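Local structure of uncharacterized protein (Parabacteroides merdae ATCC 43184, 5BMT) at residues A[109-114]-A[118-123]; A[14-17]-A[23-26]. The protein is of unknown function but combines an N-terminal OB-type domain of the BF3042 lipoprotein family with a larger beta-rich part, probably of immunoglobulin-like fold. All coordinates share one frame; numbering follows the deposited sequence.

Contact 1: A[109-114]-A[118-123]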
loop_
_atom_site.group_PDB
_atom_site.type_symbol
_atom_site.label_atom_id
_atom_site.label_comp_id
_atom_site.label_asym_id
_atom_site.label_seq_id
_atom_site.Cartn_x
_atom_site.Cartn_y
_atom_site.Cartn_z
ATOM N N SER A 109 1.305 6.192 -1.848
ATOM C CA SER A 109 0.483 5.016 -1.513
ATOM C C SER A 109 -0.695 4.888 -2.428
ATOM O O SER A 109 -1.031 5.811 -3.183
ATOM C CB SER A 109 -0.003 5.092 -0.072
ATOM O OG SER A 109 -1.076 6.001 0.054
ATOM N N ALA A 110 -1.303 3.706 -2.371
ATOM C CA ALA A 110 -2.536 3.435 -3.100
ATOM C C ALA A 110 -3.306 2.364 -2.389
ATOM O O ALA A 110 -2.709 1.494 -1.762
ATOM C CB ALA A 110 -2.238 2.961 -4.526
ATOM N N LEU A 111 -4.629 2.407 -2.523
ATOM C CA LEU A 111 -5.488 1.368 -1.988
ATOM C C LEU A 111 -5.675 0.303 -3.049
ATOM O O LEU A 111 -6.134 0.605 -4.168
ATOM C CB LEU A 111 -6.849 1.944 -1.544
ATOM C CG LEU A 111 -7.800 0.910 -0.875
ATOM C CD1 LEU A 111 -7.225 0.410 0.451
ATOM C CD2 LEU A 111 -9.182 1.533 -0.607
ATOM N N LEU A 112 -5.328 -0.932 -2.691
ATOM C CA LEU A 112 -5.512 -2.100 -3.562
ATOM C C LEU A 112 -6.715 -2.899 -3.113
ATOM O O LEU A 112 -6.954 -3.045 -1.902
ATOM C CB LEU A 112 -4.283 -3.008 -3.504
ATOM C CG LEU A 112 -3.117 -2.623 -4.454
ATOM C CD1 LEU A 112 -2.439 -1.308 -4.004
ATOM C CD2 LEU A 112 -2.083 -3.767 -4.515
ATOM N N PHE A 113 -7.421 -3.472 -4.096
ATOM C CA PHE A 113 -8.606 -4.307 -3.873
ATOM C C PHE A 113 -8.410 -5.716 -4.371
ATOM O O PHE A 113 -7.801 -5.911 -5.415
ATOM C CB PHE A 113 -9.808 -3.706 -4.660
ATOM C CG PHE A 113 -10.231 -2.326 -4.230
ATOM C CD1 PHE A 113 -9.491 -1.202 -4.593
ATOM C CD2 PHE A 113 -11.360 -2.149 -3.447
ATOM C CE1 PHE A 113 -9.869 0.079 -4.149
ATOM C CE2 PHE A 113 -11.772 -0.867 -3.057
ATOM C CZ PHE A 113 -11.019 0.234 -3.396
ATOM N N SER A 114 -8.989 -6.698 -3.680
ATOM C CA SER A 114 -9.009 -8.072 -4.169
ATOM C C SER A 114 -10.412 -8.606 -3.927
ATOM O O SER A 114 -11.295 -7.864 -3.479
ATOM C CB SER A 114 -7.935 -8.931 -3.503
ATOM O OG SER A 114 -8.205 -9.189 -2.131
ATOM N N LYS A 118 -8.770 -5.588 1.289
ATOM C CA LYS A 118 -8.300 -4.262 0.849
ATOM C C LYS A 118 -7.029 -3.959 1.605
ATOM O O LYS A 118 -6.981 -4.183 2.830
ATOM C CB LYS A 118 -9.346 -3.152 1.072
ATOM C CG LYS A 118 -10.650 -3.440 0.311
ATOM C CD LYS A 118 -11.638 -2.301 0.433
ATOM C CE LYS A 118 -12.966 -2.668 -0.227
ATOM N NZ LYS A 118 -13.769 -3.603 0.615
ATOM N N ARG A 119 -6.003 -3.463 0.903
ATOM C CA ARG A 119 -4.757 -3.063 1.565
ATOM C C ARG A 119 -4.254 -1.788 0.994
ATOM O O ARG A 119 -4.268 -1.612 -0.228
ATOM C CB ARG A 119 -3.630 -4.111 1.429
ATOM C CG ARG A 119 -3.688 -5.269 2.440
ATOM C CD ARG A 119 -4.501 -6.425 1.905
ATOM N NE ARG A 119 -4.480 -7.512 2.894
ATOM C CZ ARG A 119 -5.207 -7.559 4.007
ATOM N NH1 ARG A 119 -6.092 -6.596 4.279
ATOM N NH2 ARG A 119 -5.068 -8.577 4.857
ATOM N N ILE A 120 -3.745 -0.904 1.860
ATOM C CA ILE A 120 -3.016 0.253 1.357
ATOM C C ILE A 120 -1.565 -0.195 1.194
ATOM O O ILE A 120 -0.967 -0.705 2.153
ATOM C CB ILE A 120 -3.098 1.452 2.319
ATOM C CG1 ILE A 120 -4.542 1.849 2.562
ATOM C CG2 ILE A 120 -2.287 2.644 1.761
ATOM C CD1 ILE A 120 -4.686 2.770 3.813
ATOM N N VAL A 121 -1.009 -0.063 0.010
ATOM C CA VAL A 121 0.426 -0.280 -0.156
ATOM C C VAL A 121 1.043 1.096 -0.036
ATOM O O VAL A 121 0.606 2.025 -0.742
ATOM C CB VAL A 121 0.807 -0.956 -1.497
ATOM C CG1 VAL A 121 2.322 -0.924 -1.752
ATOM C CG2 VAL A 121 0.294 -2.393 -1.529
ATOM N N VAL A 122 2.023 1.240 0.862
ATOM C CA VAL A 122 2.659 2.543 1.027
ATOM C C VAL A 122 4.155 2.350 0.894
ATOM O O VAL A 122 4.684 1.304 1.283
ATOM C CB VAL A 122 2.228 3.269 2.328
ATOM C CG1 VAL A 122 2.375 2.410 3.539
ATOM C CG2 VAL A 122 2.939 4.604 2.517
ATOM N N ILE A 123 4.821 3.322 0.274
ATOM C CA ILE A 123 6.251 3.213 0.041
ATOM C C ILE A 123 7.015 4.309 0.814
ATOM O O ILE A 123 7.379 5.349 0.253
ATOM C CB ILE A 123 6.579 3.226 -1.464
ATOM C CG1 ILE A 123 5.710 2.178 -2.240
ATOM C CG2 ILE A 123 8.087 2.930 -1.646
ATOM C CD1 ILE A 123 5.960 2.179 -3.753
#
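The Phe113 ring meets the aliphatic chain of Lys118, whose CE lies 3.6 Å from ring atom CE2, crossing the ring's CD2-CE2 side at a slant. CD follows along the same side, and the lysine runs extended until chi4 (76°) bends NZ aside. Tyr189 makes a cation-pi contact with this lysine. The other flat group, the Arg119 guanidinium, has Lys118 O in its plane, 3.0 Å from NH1. Seen from that carbonyl, however, the donor sits well above its plane. NH1 also forms a salt bridge with Glu184, while NE donates to Gly48 O, so several partners fix its rotation. With Lys118 cut back to an alanine, the CD2-CE2 side of Phe113 is likely to lose its aliphatic cover and Tyr189 its cation.

On the side of the sheet that carries Phe113, Leu111 swings CG anti to its backbone N (chi1 -176°), which brings CD1 to 3.7 Å from Ile120 CG1. Ser109 CB abuts Val122 CB at 3.7 Å, and its OG bonds to Tyr206 OH. On the reverse face Leu112 CD1 rests on Val121 CG2 (3.8 Å); Leu112 packs on Ile15 and Leu29, Val121 on Tyr13 and Leu83.

Between these two faces Ala110 pairs with Val121 and Leu112 with Arg119 through two backbone hydrogen bonds each, the shortest being Leu112 N to Arg119 O at 2.8 Å. Alternating hydrogen-bonded and non-hydrogen-bonded pairs are the mark of an antiparallel beta hairpin, here formed by strands 106-113 and 118-126 and joined by the four-residue connection 114-117.

Contact 2: A[14-17]-A[23-26]. With SO4 (sulfate ion), chain C.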
loop_
_atom_site.group_PDB
_atom_site.type_symbol
_atom_site.label_atom_id
_atom_site.label_comp_id
_atom_site.label_asym_id
_atom_site.label_seq_id
_atom_site.Cartn_x
_atom_site.Cartn_y
_atom_site.Cartn_z
ATOM N N ALA A 14 0.500 -6.325 -5.868
ATOM C CA ALA A 14 -0.679 -7.154 -5.990
ATOM C C ALA A 14 -1.035 -7.796 -4.689
ATOM O O ALA A 14 -0.171 -7.971 -3.825
ATOM C CB ALA A 14 -0.399 -8.261 -7.007
ATOM N N ILE A 15 -2.311 -8.167 -4.553
ATOM C CA ILE A 15 -2.768 -8.936 -3.408
ATOM C C ILE A 15 -2.960 -10.395 -3.852
ATOM O O ILE A 15 -3.600 -10.660 -4.884
ATOM C CB ILE A 15 -4.103 -8.377 -2.852
ATOM C CG1 ILE A 15 -3.941 -6.910 -2.371
ATOM C CG2 ILE A 15 -4.649 -9.309 -1.700
ATOM C CD1 ILE A 15 -5.302 -6.256 -2.006
ATOM N N VAL A 16 -2.470 -11.343 -3.044
ATOM C CA VAL A 16 -2.719 -12.775 -3.262
ATOM C C VAL A 16 -4.068 -13.102 -2.618
ATOM O O VAL A 16 -4.271 -12.725 -1.452
ATOM C CB VAL A 16 -1.578 -13.619 -2.608
ATOM C CG1 VAL A 16 -1.821 -15.133 -2.784
ATOM C CG2 VAL A 16 -0.223 -13.226 -3.179
ATOM N N ASP A 17 -4.984 -13.783 -3.323
ATOM C CA ASP A 17 -6.274 -14.066 -2.695
ATOM C C ASP A 17 -6.991 -15.174 -3.433
ATOM O O ASP A 17 -6.621 -15.513 -4.548
ATOM C CB ASP A 17 -7.125 -12.791 -2.734
ATOM C CG ASP A 17 -8.361 -12.730 -1.876
ATOM O OD1 ASP A 17 -8.586 -13.674 -1.069
ATOM O OD2 ASP A 17 -9.095 -11.727 -1.996
ATOM N N ARG A 23 -9.719 -20.614 -6.324
ATOM C CA ARG A 23 -8.491 -20.625 -7.099
ATOM C C ARG A 23 -7.641 -19.504 -6.527
ATOM O O ARG A 23 -8.168 -18.406 -6.277
ATOM C CB ARG A 23 -8.795 -20.389 -8.582
ATOM C CG ARG A 23 -7.540 -20.350 -9.453
ATOM C CD ARG A 23 -7.865 -20.052 -10.901
ATOM N NE ARG A 23 -8.575 -21.150 -11.559
ATOM C CZ ARG A 23 -7.978 -22.153 -12.204
ATOM N NH1 ARG A 23 -6.654 -22.175 -12.335
ATOM N NH2 ARG A 23 -8.706 -23.103 -12.787
ATOM N N THR A 24 -6.328 -19.732 -6.338
ATOM C CA THR A 24 -5.488 -18.639 -5.849
ATOM C C THR A 24 -5.080 -17.764 -7.024
ATOM O O THR A 24 -4.436 -18.256 -7.974
ATOM C CB THR A 24 -4.230 -19.170 -5.134
ATOM O OG1 THR A 24 -4.665 -19.891 -3.973
ATOM C CG2 THR A 24 -3.261 -18.040 -4.718
ATOM N N LEU A 25 -5.443 -16.491 -6.946
ATOM C CA LEU A 25 -5.113 -15.483 -7.959
ATOM C C LEU A 25 -4.300 -14.372 -7.351
ATOM O O LEU A 25 -4.183 -14.239 -6.119
ATOM C CB LEU A 25 -6.440 -14.869 -8.497
ATOM C CG LEU A 25 -7.463 -15.819 -9.151
ATOM C CD1 LEU A 25 -8.687 -15.048 -9.634
ATOM C CD2 LEU A 25 -6.849 -16.562 -10.329
ATOM N N ILE A 26 -3.707 -13.556 -8.239
ATOM C CA ILE A 26 -3.087 -12.321 -7.795
ATOM C C ILE A 26 -3.903 -11.185 -8.418
ATOM O O ILE A 26 -4.370 -11.275 -9.575
ATOM C CB ILE A 26 -1.576 -12.196 -8.017
ATOM C CG1 ILE A 26 -1.228 -12.178 -9.491
ATOM C CG2 ILE A 26 -0.844 -13.351 -7.242
ATOM C CD1 ILE A 26 0.269 -11.730 -9.767
HETATM S S SO4 C . -12.253 -22.151 -11.677
HETATM O O1 SO4 C . -11.395 -20.948 -11.547
HETATM O O2 SO4 C . -13.394 -21.836 -12.536
HETATM O O3 SO4 C . -11.450 -23.271 -12.210
HETATM O O4 SO4 C . -12.727 -22.540 -10.332
#
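Val16 sends its two methyls to different partners on the opposing strand. CG1, anti to the backbone N (chi1 179°), lies 3.8 Å from Thr24 CG2, a methyl-to-methyl contact. CG2 turns instead toward Ile26 and comes within 4.1 Å of that residue's CG2. Neither pair lies alongside; the side chains cross at a slant. Ala14 adds a lighter touch, its CB facing Ile26 CB. Beyond the two segments, Ile26 continues this apolar layer onto Leu34, Ile39 and Ala53.

Asp17 and Leu25 project to the reverse face, and their backbones form the hydrogen-bonded pair between the segments. Asp17 N donates to Leu25 O at 2.9 Å, and Leu25 N returns a bond to Asp17 O at 2.8 Å. Their side chains separate: Leu25 carries its methyls off to pack on Tyr35, whereas the buried Asp17 carboxylate bonds through OD2 to Ser114 OG and to the backbone N of Asn116.

Arg23 turns away from the strand pair and grips a sulfate, probably from the crystallisation liquor. A bend at chi3 (-69°) presents the NE and NH2 side of the guanidinium to the anion. NE reaches O1 at 2.8 Å in an almost straight bond (173°), and NH2 meets O3 at 2.8 Å. The sulfur lies in the guanidinium plane, giving an edge-on, two-pronged grip. Thr21 OG1 also bonds the sulfate, and Tyr35 makes a cation-pi contact with Arg23.

The chemistry is thus sorted by place: methyls fill one face, a buried acid is satisfied by polar groups from 114-116, and the arginine's charge is turned from the strand pair to an anion, which is consistent with, but no proof of, affinity for such groups.

Contact 2 closes before contact 1 opens along the chain, and their centres lie about 14 Å apart. Each lies within a beta hairpin, but the hairpins belong to different beta-sheets: 14-17 and 23-26 to the five-stranded one of the OB-type part, 109-114 and 118-123 to the larger mixed one, close to the centre of the chain. The two still touch. Ile15 packs CG2 3.6 Å from Ser114 OG and CD1 3.6 Å from Leu112 O, beside the polar link from Asp17. Strand 10-18 therefore serves both its own hairpin and the interface between the two beta-sheets, so that the OB-type part is seated against hairpin 106-126 by apolar and polar contacts together.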